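Local coordinates for copper induced nitroreductase D (Lactococcus lactis, PDB 2WQF), which binds flavin mononucleotide and is a copper-induced nitroreductase involved in defence against oxidative stress, at residues E8-I13 against N136-L141; Y14-N19 against Q176-S181; E24-T29 against L144-N149. All blocks are in the same frame, centred on the assembly; numbering follows the deposited sequence.

Interaction 1 of 3, residues E8-I13 against N136-L141; sequences ENRRTI and NVWTAL. With FMN (flavin mononucleotide), chain B.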
# COMPACT_ATOMS: atom_id res chain seq x y z
N GLU A 8 -8.65 9.98 6.65
CA GLU A 8 -9.97 9.73 7.21
C GLU A 8 -11.07 10.02 6.19
O GLU A 8 -12.10 9.35 6.19
CB GLU A 8 -10.15 10.56 8.50
CG GLU A 8 -11.39 10.18 9.28
CD GLU A 8 -11.42 10.81 10.65
OE1 GLU A 8 -10.50 11.60 10.97
OE2 GLU A 8 -12.37 10.51 11.41
N ASN A 9 -10.83 10.98 5.30
CA ASN A 9 -11.84 11.39 4.33
C ASN A 9 -12.02 10.41 3.16
O ASN A 9 -13.05 10.41 2.50
CB ASN A 9 -11.50 12.79 3.81
CG ASN A 9 -12.58 13.35 2.92
OD1 ASN A 9 -13.74 13.48 3.33
ND2 ASN A 9 -12.21 13.68 1.69
N ARG A 10 -11.00 9.59 2.91
CA ARG A 10 -11.07 8.55 1.89
C ARG A 10 -11.96 7.42 2.41
O ARG A 10 -11.70 6.87 3.49
CB ARG A 10 -9.70 7.98 1.55
CG ARG A 10 -9.73 6.90 0.47
CD ARG A 10 -8.79 5.76 0.73
NE ARG A 10 -9.03 5.22 2.05
CZ ARG A 10 -10.04 4.42 2.39
NH1 ARG A 10 -10.86 3.91 1.47
NH2 ARG A 10 -10.19 4.07 3.66
N ARG A 11 -13.02 7.12 1.66
CA ARG A 11 -13.93 6.04 1.99
C ARG A 11 -14.37 5.30 0.73
O ARG A 11 -14.26 5.81 -0.39
CB ARG A 11 -15.17 6.56 2.71
CG ARG A 11 -14.89 7.21 4.07
CD ARG A 11 -14.37 6.24 5.11
NE ARG A 11 -15.27 5.10 5.30
CZ ARG A 11 -16.40 5.15 5.99
NH1 ARG A 11 -16.75 6.25 6.65
NH2 ARG A 11 -17.14 4.07 6.07
N THR A 12 -14.88 4.09 0.94
CA THR A 12 -15.56 3.34 -0.11
C THR A 12 -16.92 3.97 -0.37
O THR A 12 -17.79 4.05 0.50
CB THR A 12 -15.70 1.87 0.29
OG1 THR A 12 -14.42 1.24 0.27
CG2 THR A 12 -16.62 1.13 -0.66
N ILE A 13 -17.09 4.45 -1.60
CA ILE A 13 -18.34 5.01 -2.07
C ILE A 13 -18.84 4.20 -3.24
O ILE A 13 -18.20 4.17 -4.29
CB ILE A 13 -18.15 6.48 -2.53
CG1 ILE A 13 -17.52 7.35 -1.44
CG2 ILE A 13 -19.45 7.08 -3.07
CD1 ILE A 13 -18.36 7.52 -0.19
N ASN A 136 -3.11 5.57 -2.54
CA ASN A 136 -2.69 6.94 -2.71
C ASN A 136 -3.58 7.64 -3.75
O ASN A 136 -3.95 8.80 -3.58
CB ASN A 136 -1.17 7.08 -3.03
CG ASN A 136 -0.31 7.01 -1.79
OD1 ASN A 136 -0.81 7.18 -0.68
ND2 ASN A 136 0.98 6.75 -1.97
N VAL A 137 -3.88 6.95 -4.84
CA VAL A 137 -4.77 7.49 -5.86
C VAL A 137 -6.18 7.70 -5.28
O VAL A 137 -6.79 8.74 -5.45
CB VAL A 137 -4.82 6.58 -7.11
CG1 VAL A 137 -5.96 6.99 -8.03
CG2 VAL A 137 -3.49 6.64 -7.86
N TRP A 138 -6.64 6.70 -4.56
CA TRP A 138 -7.97 6.72 -3.96
C TRP A 138 -8.12 7.94 -3.04
O TRP A 138 -9.12 8.66 -3.09
CB TRP A 138 -8.14 5.41 -3.17
CG TRP A 138 -9.51 5.00 -2.74
CD1 TRP A 138 -10.65 5.76 -2.72
CD2 TRP A 138 -9.87 3.72 -2.21
NE1 TRP A 138 -11.71 4.99 -2.25
CE2 TRP A 138 -11.24 3.74 -1.93
CE3 TRP A 138 -9.15 2.54 -1.98
CZ2 TRP A 138 -11.90 2.63 -1.40
CZ3 TRP A 138 -9.81 1.45 -1.45
CH2 TRP A 138 -11.18 1.51 -1.18
N THR A 139 -7.12 8.15 -2.19
CA THR A 139 -7.15 9.25 -1.26
C THR A 139 -7.02 10.59 -1.98
O THR A 139 -7.69 11.56 -1.62
CB THR A 139 -6.03 9.10 -0.19
OG1 THR A 139 -6.17 7.83 0.46
CG2 THR A 139 -6.14 10.21 0.83
N ALA A 140 -6.19 10.64 -3.02
CA ALA A 140 -6.05 11.87 -3.79
C ALA A 140 -7.40 12.27 -4.45
O ALA A 140 -7.78 13.45 -4.50
CB ALA A 140 -4.93 11.74 -4.83
N LEU A 141 -8.10 11.27 -4.97
CA LEU A 141 -9.42 11.50 -5.57
C LEU A 141 -10.41 12.01 -4.50
O LEU A 141 -11.19 12.93 -4.76
CB LEU A 141 -9.93 10.21 -6.20
CG LEU A 141 -9.23 9.74 -7.47
CD1 LEU A 141 -9.73 8.36 -7.87
CD2 LEU A 141 -9.41 10.72 -8.60
N1 FMN B . -14.25 -3.42 -1.74
C2 FMN B . -15.13 -3.99 -2.76
O2 FMN B . -16.26 -3.58 -2.89
N3 FMN B . -14.64 -5.09 -3.54
C4 FMN B . -13.37 -5.61 -3.40
O4 FMN B . -12.99 -6.46 -4.15
C4A FMN B . -12.50 -5.05 -2.36
N5 FMN B . -11.31 -5.49 -2.12
C5A FMN B . -10.37 -4.63 -1.32
C6 FMN B . -8.91 -4.95 -1.36
C7 FMN B . -8.01 -4.19 -0.73
C7M FMN B . -6.55 -4.58 -0.77
C8 FMN B . -8.50 -2.96 -0.00
C8M FMN B . -7.49 -2.03 0.66
C9 FMN B . -9.81 -2.67 0.06
C9A FMN B . -10.81 -3.54 -0.64
N10 FMN B . -12.22 -3.29 -0.60
C10 FMN B . -13.03 -3.91 -1.55
C1' FMN B . -12.77 -2.19 0.18
C2' FMN B . -12.70 -2.49 1.67
O2' FMN B . -13.69 -3.42 2.00
C3' FMN B . -12.87 -1.16 2.42
O3' FMN B . -11.71 -0.41 2.12
C4' FMN B . -12.94 -1.39 3.94
O4' FMN B . -14.16 -2.04 4.28
C5' FMN B . -12.82 -0.09 4.73
O5' FMN B . -13.86 0.79 4.31
P FMN B . -13.49 2.24 3.68
O1P FMN B . -12.59 2.97 4.60
O2P FMN B . -12.79 2.00 2.28
O3P FMN B . -14.88 2.98 3.49
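In the FMN phosphate pocket of this nitroreductase fold, Arg10 lies over the indole of Trp138, a residue of helix 121-143. The Arg10 chain runs across one ring face. CG is anti to the backbone N (chi1 -179°), which puts it over the five-membered ring, 3.7 Å from the centroid, a CH-pi contact. Its CZ lies over the six-membered ring, 4.5 Å from the centroid and almost on the ring normal. This is a cation-pi pair, yet the two planes are 76° apart. The guanidinium therefore stands on the ring with an edge down, NH1 nearest, rather than lying flat. Two bonds tie Arg10 to the phosphate, NH1 to O2P and NH2 to O1P of FMN, the first nearly straight. Arg11 NE and Thr12 N both donate to FMN O3P. An alanine in place of Trp138 would probably leave the Arg10 chain without the ring face under it and Arg11 O without its NE1 donor. Thr139 OG1, bonded to Val135 O within its helix, touches Arg10 CD at 3.3 Å. At the rim of the indole, Trp138 NE1 donates to Arg11 O over 3.3 Å; the donor lies above the carbonyl plane, and the bond is bent to 139°. Thr12 OG1 approaches the ring edge, 3.3 Å from Trp138 CZ2, and gives its hydrogen bond to FMN O2P at 2.7 Å.

Interaction 2 of 3, residues Y14-N19 against Q176-S181; sequences YALGRN and QLVFGS. With FMN (flavin mononucleotide), chain B.
Leu16 reaches across to the strand 171-182, and its side chain can be followed outward from the backbone. Its CB lies 3.9 Å from Ser181 O. CG is anti to the carbonyl carbon (chi1 -66°), and the two methyls diverge from it. CD2 rests against two carbonyl oxygens, Ser181 O and Gly180 O. CD1 goes the other way along the strand, to Val178 O at 3.6 Å and to the methyl Val178 CG1 at 4.0 Å. Beside it, Gly17 and Ser181 form an antiparallel hydrogen-bonded pair. Gly17 N donates to Ser181 O, and Ser181 N returns a bond to Gly17 O, each 2.9 Å long. Leu16 CA adds a CA-H...O contact to Ser181 O. The backbones come close here, and a side chain on Gly180 would run into Gly17 O.

The Ser181 hydroxyl turns toward the loop that follows Gly17. Its OG sits between the backbone N and the carbonyl carbon (chi1 54°) and accepts from Asn19 N at 3.1 Å. The same OG also bonds to Glu183. At the other end of the 14-19 segment, Tyr14 OH donates to FMN O2 over 2.6 Å, with O2 at the edge of the tyrosine ring. The short strand 16-17 thus pairs with the end of strand 171-182, while Leu177 and Phe179 of that strand pack on helix 121-143 and strand 97-104 runs alongside.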
# COMPACT_ATOMS: atom_id res chain seq x y z
N TYR A 14 -19.98 3.56 -3.05
CA TYR A 14 -20.57 2.74 -4.10
C TYR A 14 -21.50 3.53 -5.02
O TYR A 14 -21.65 3.16 -6.19
CB TYR A 14 -21.32 1.54 -3.49
CG TYR A 14 -20.36 0.52 -2.89
CD1 TYR A 14 -19.39 -0.11 -3.69
CD2 TYR A 14 -20.39 0.21 -1.53
CE1 TYR A 14 -18.53 -1.03 -3.17
CE2 TYR A 14 -19.52 -0.73 -0.99
CZ TYR A 14 -18.59 -1.34 -1.80
OH TYR A 14 -17.73 -2.28 -1.25
N ALA A 15 -22.12 4.59 -4.49
CA ALA A 15 -23.07 5.38 -5.25
C ALA A 15 -22.33 6.51 -5.92
O ALA A 15 -22.07 7.57 -5.31
CB ALA A 15 -24.19 5.92 -4.34
N LEU A 16 -21.99 6.29 -7.18
CA LEU A 16 -21.11 7.18 -7.94
C LEU A 16 -21.80 7.68 -9.20
O LEU A 16 -22.57 6.95 -9.85
CB LEU A 16 -19.79 6.48 -8.29
CG LEU A 16 -18.88 6.12 -7.12
CD1 LEU A 16 -17.72 5.27 -7.63
CD2 LEU A 16 -18.36 7.36 -6.37
N GLY A 17 -21.51 8.92 -9.56
CA GLY A 17 -22.05 9.50 -10.78
C GLY A 17 -20.98 10.18 -11.61
O GLY A 17 -19.77 9.97 -11.40
N ARG A 18 -21.43 11.01 -12.55
CA ARG A 18 -20.54 11.60 -13.54
C ARG A 18 -20.45 13.12 -13.45
O ARG A 18 -20.01 13.79 -14.39
CB ARG A 18 -20.99 11.16 -14.93
CG ARG A 18 -20.96 9.66 -15.04
CD ARG A 18 -21.18 9.16 -16.44
NE ARG A 18 -21.04 7.72 -16.51
CZ ARG A 18 -21.28 6.99 -17.59
NH1 ARG A 18 -21.70 7.58 -18.70
NH2 ARG A 18 -21.12 5.68 -17.55
N ASN A 19 -20.81 13.66 -12.28
CA ASN A 19 -20.77 15.10 -12.04
C ASN A 19 -19.35 15.53 -11.67
O ASN A 19 -19.07 15.92 -10.54
CB ASN A 19 -21.79 15.45 -10.94
CG ASN A 19 -21.85 16.93 -10.64
OD1 ASN A 19 -21.58 17.79 -11.50
ND2 ASN A 19 -22.25 17.23 -9.41
N GLN A 176 -9.27 -2.64 -9.72
CA GLN A 176 -9.99 -1.67 -10.52
C GLN A 176 -10.67 -0.66 -9.62
O GLN A 176 -11.61 -0.98 -8.89
CB GLN A 176 -11.01 -2.33 -11.44
CG GLN A 176 -10.41 -3.39 -12.34
CD GLN A 176 -10.38 -4.75 -11.67
OE1 GLN A 176 -11.41 -5.25 -11.22
NE2 GLN A 176 -9.22 -5.37 -11.63
N LEU A 177 -10.18 0.57 -9.67
CA LEU A 177 -10.70 1.62 -8.81
C LEU A 177 -11.73 2.42 -9.60
O LEU A 177 -11.40 3.17 -10.51
CB LEU A 177 -9.57 2.50 -8.30
CG LEU A 177 -9.96 3.51 -7.23
CD1 LEU A 177 -10.29 2.86 -5.88
CD2 LEU A 177 -8.82 4.55 -7.06
N VAL A 178 -13.00 2.19 -9.28
CA VAL A 178 -14.15 2.85 -9.89
C VAL A 178 -14.35 4.18 -9.16
O VAL A 178 -14.34 4.22 -7.93
CB VAL A 178 -15.40 1.99 -9.74
CG1 VAL A 178 -16.59 2.64 -10.39
CG2 VAL A 178 -15.17 0.64 -10.39
N PHE A 179 -14.47 5.28 -9.91
CA PHE A 179 -14.51 6.61 -9.31
C PHE A 179 -15.50 7.53 -9.99
O PHE A 179 -15.87 7.35 -11.15
CB PHE A 179 -13.11 7.24 -9.27
CG PHE A 179 -12.61 7.73 -10.61
CD1 PHE A 179 -12.76 9.06 -10.95
CD2 PHE A 179 -12.04 6.86 -11.52
CE1 PHE A 179 -12.30 9.53 -12.18
CE2 PHE A 179 -11.59 7.31 -12.77
CZ PHE A 179 -11.74 8.65 -13.09
N GLY A 180 -15.96 8.51 -9.23
CA GLY A 180 -16.90 9.48 -9.76
C GLY A 180 -17.41 10.42 -8.71
O GLY A 180 -16.86 10.52 -7.62
N SER A 181 -18.47 11.15 -9.04
CA SER A 181 -19.07 12.04 -8.07
C SER A 181 -19.79 11.24 -7.00
O SER A 181 -20.36 10.19 -7.27
CB SER A 181 -20.03 12.99 -8.76
OG SER A 181 -20.99 12.30 -9.54
N1 FMN B . -14.25 -3.42 -1.74
C2 FMN B . -15.13 -3.99 -2.76
O2 FMN B . -16.26 -3.58 -2.89
N3 FMN B . -14.64 -5.09 -3.54
C4 FMN B . -13.37 -5.61 -3.40
O4 FMN B . -12.99 -6.46 -4.15
C4A FMN B . -12.50 -5.05 -2.36
N5 FMN B . -11.31 -5.49 -2.12
C5A FMN B . -10.37 -4.63 -1.32
C6 FMN B . -8.91 -4.95 -1.36
C7 FMN B . -8.01 -4.19 -0.73
C7M FMN B . -6.55 -4.58 -0.77
C8 FMN B . -8.50 -2.96 -0.00
C8M FMN B . -7.49 -2.03 0.66
C9 FMN B . -9.81 -2.67 0.06
C9A FMN B . -10.81 -3.54 -0.64
N10 FMN B . -12.22 -3.29 -0.60
C10 FMN B . -13.03 -3.91 -1.55
C1' FMN B . -12.77 -2.19 0.18
C2' FMN B . -12.70 -2.49 1.67
O2' FMN B . -13.69 -3.42 2.00
C3' FMN B . -12.87 -1.16 2.42
O3' FMN B . -11.71 -0.41 2.12
C4' FMN B . -12.94 -1.39 3.94
O4' FMN B . -14.16 -2.04 4.28
C5' FMN B . -12.82 -0.09 4.73
O5' FMN B . -13.86 0.79 4.31
P FMN B . -13.49 2.24 3.68
O1P FMN B . -12.59 2.97 4.60
O2P FMN B . -12.79 2.00 2.28
O3P FMN B . -14.88 2.98 3.49

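Interaction 3 of 3, residues E24-T29 against L144-N149; sequences EKVIET and LGLGAN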
# COMPACT_ATOMS: atom_id res chain seq x y z
N GLU A 24 -9.29 16.90 -16.57
CA GLU A 24 -7.84 17.05 -16.72
C GLU A 24 -7.17 17.10 -15.35
O GLU A 24 -6.14 16.47 -15.15
CB GLU A 24 -7.49 18.33 -17.48
CG GLU A 24 -7.27 19.60 -16.58
CD GLU A 24 -5.87 20.25 -16.72
OE1 GLU A 24 -5.10 19.83 -17.61
OE2 GLU A 24 -5.52 21.17 -15.93
N LYS A 25 -7.78 17.79 -14.40
CA LYS A 25 -7.22 17.88 -13.05
C LYS A 25 -7.25 16.54 -12.38
O LYS A 25 -6.36 16.18 -11.62
CB LYS A 25 -7.98 18.91 -12.20
CG LYS A 25 -7.51 19.14 -10.76
CD LYS A 25 -8.56 19.96 -9.98
CE LYS A 25 -9.11 21.10 -10.86
NZ LYS A 25 -10.26 21.81 -10.28
N VAL A 26 -8.32 15.79 -12.61
CA VAL A 26 -8.41 14.45 -12.07
C VAL A 26 -7.26 13.57 -12.59
O VAL A 26 -6.59 12.90 -11.81
CB VAL A 26 -9.77 13.82 -12.40
CG1 VAL A 26 -9.77 12.36 -11.93
CG2 VAL A 26 -10.86 14.60 -11.71
N ILE A 27 -7.02 13.60 -13.90
CA ILE A 27 -5.97 12.79 -14.51
C ILE A 27 -4.60 13.21 -13.95
O ILE A 27 -3.78 12.35 -13.64
CB ILE A 27 -5.95 12.96 -16.05
CG1 ILE A 27 -7.25 12.46 -16.68
CG2 ILE A 27 -4.74 12.25 -16.64
CD1 ILE A 27 -7.58 11.14 -16.33
N GLU A 28 -4.38 14.52 -13.83
CA GLU A 28 -3.13 15.05 -13.29
C GLU A 28 -2.90 14.54 -11.88
O GLU A 28 -1.77 14.16 -11.50
CB GLU A 28 -3.16 16.57 -13.28
CG GLU A 28 -3.04 17.19 -14.65
CD GLU A 28 -3.20 18.71 -14.63
OE1 GLU A 28 -3.27 19.30 -13.53
OE2 GLU A 28 -3.26 19.30 -15.73
N THR A 29 -3.96 14.53 -11.08
CA THR A 29 -3.86 14.11 -9.69
C THR A 29 -3.58 12.62 -9.57
O THR A 29 -2.81 12.18 -8.71
CB THR A 29 -5.12 14.48 -8.93
OG1 THR A 29 -5.30 15.89 -9.03
CG2 THR A 29 -4.98 14.17 -7.49
N LEU A 144 -10.19 15.62 -3.99
CA LEU A 144 -10.89 16.40 -5.02
C LEU A 144 -12.41 16.39 -4.83
O LEU A 144 -13.13 17.04 -5.59
CB LEU A 144 -10.57 15.85 -6.42
CG LEU A 144 -9.12 15.91 -6.86
CD1 LEU A 144 -9.00 15.27 -8.23
CD2 LEU A 144 -8.66 17.33 -6.87
N GLY A 145 -12.89 15.66 -3.84
CA GLY A 145 -14.32 15.53 -3.57
C GLY A 145 -15.01 14.41 -4.33
O GLY A 145 -16.24 14.30 -4.32
N LEU A 146 -14.21 13.56 -4.97
CA LEU A 146 -14.69 12.40 -5.72
C LEU A 146 -14.64 11.16 -4.86
O LEU A 146 -13.76 11.00 -4.04
CB LEU A 146 -13.87 12.20 -6.98
CG LEU A 146 -13.93 13.35 -7.99
CD1 LEU A 146 -13.13 13.05 -9.25
CD2 LEU A 146 -15.37 13.70 -8.33
N GLY A 147 -15.59 10.27 -5.06
CA GLY A 147 -15.58 9.00 -4.35
C GLY A 147 -15.06 7.90 -5.23
O GLY A 147 -14.92 8.05 -6.45
N ALA A 148 -14.76 6.77 -4.62
CA ALA A 148 -14.28 5.61 -5.36
C ALA A 148 -14.51 4.35 -4.56
O ALA A 148 -14.71 4.39 -3.34
CB ALA A 148 -12.77 5.75 -5.70
N ASN A 149 -14.45 3.21 -5.26
CA ASN A 149 -14.46 1.89 -4.63
C ASN A 149 -13.53 0.98 -5.42
O ASN A 149 -13.27 1.21 -6.60
CB ASN A 149 -15.90 1.36 -4.49
CG ASN A 149 -16.57 1.12 -5.83
OD1 ASN A 149 -16.30 0.14 -6.50
ND2 ASN A 149 -17.42 2.02 -6.23
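Lys25 O accepts two bonds from one residue, Thr29. The hydroxyl Thr29 OG1 donates to it at 2.8 Å, and the backbone Thr29 N donates at 3.0 Å. They arrive from opposite faces of the carbonyl plane. The N bond is the ordinary helical one. The OG1 bond is added to it, and it fixes the rotation of the threonine side chain. OG1 is anti to the carbonyl carbon (chi1 -58°), which lets it fold back along the helix.

The same OG1 faces the other segment. Thr29 and Leu144 reach toward each other tip to tip, with OG1 3.8 Å from Leu144 CD1. That methyl lies over the helix between Thr29 and Val26, and is 4.0 Å from both Val26 CA and Val26 CG2. The second methyl of Leu144, CD2, meets the aliphatic part of Lys25 at CD, 4.1 Å away. Leu144 thus spans three residues of the helix. Val26 CG2 also meets Leu146 CD1, again tip to tip, at 3.7 Å. Across the segments the contact is therefore apolar. Around it, Val26 also packs on Leu141 and Phe179, and Val20 touches both Val26 and Leu146. Thr29 also packs on Ile4 of the second subunit.

Between the two leucines the chain turns at Gly145. Its phi is positive, at 88°, where a CB would press on the carbonyl O of Leu144. This lets the chain leave helix 121-143 and enter strand 146-151 with both leucines directed at helix 23-35. Two bonds back into the last helical turn complete the Schellman motif, a typical C-terminal helix cap.

In the fold
From the N terminus, residues 8-13 leave the end of helix 3-9, and interaction 1 joins them to helix 121-143. The chain continues directly into 14-19, which holds the short strand 16-17 that interaction 2 pairs with strand 171-182. Helix 23-35 follows, and interaction 3 brings it to the end of helix 121-143 and the start of strand 146-151. Interaction 1 crosses both others along the chain, whereas interaction 3 falls wholly within the span of interaction 2. Strands 146-151 and 171-182 are sheet neighbours, so interactions 2 and 3 meet there. A backbone bond from Ile13 N to Ala148 O links interactions 1 and 3. Interactions 1 and 2 both touch FMN.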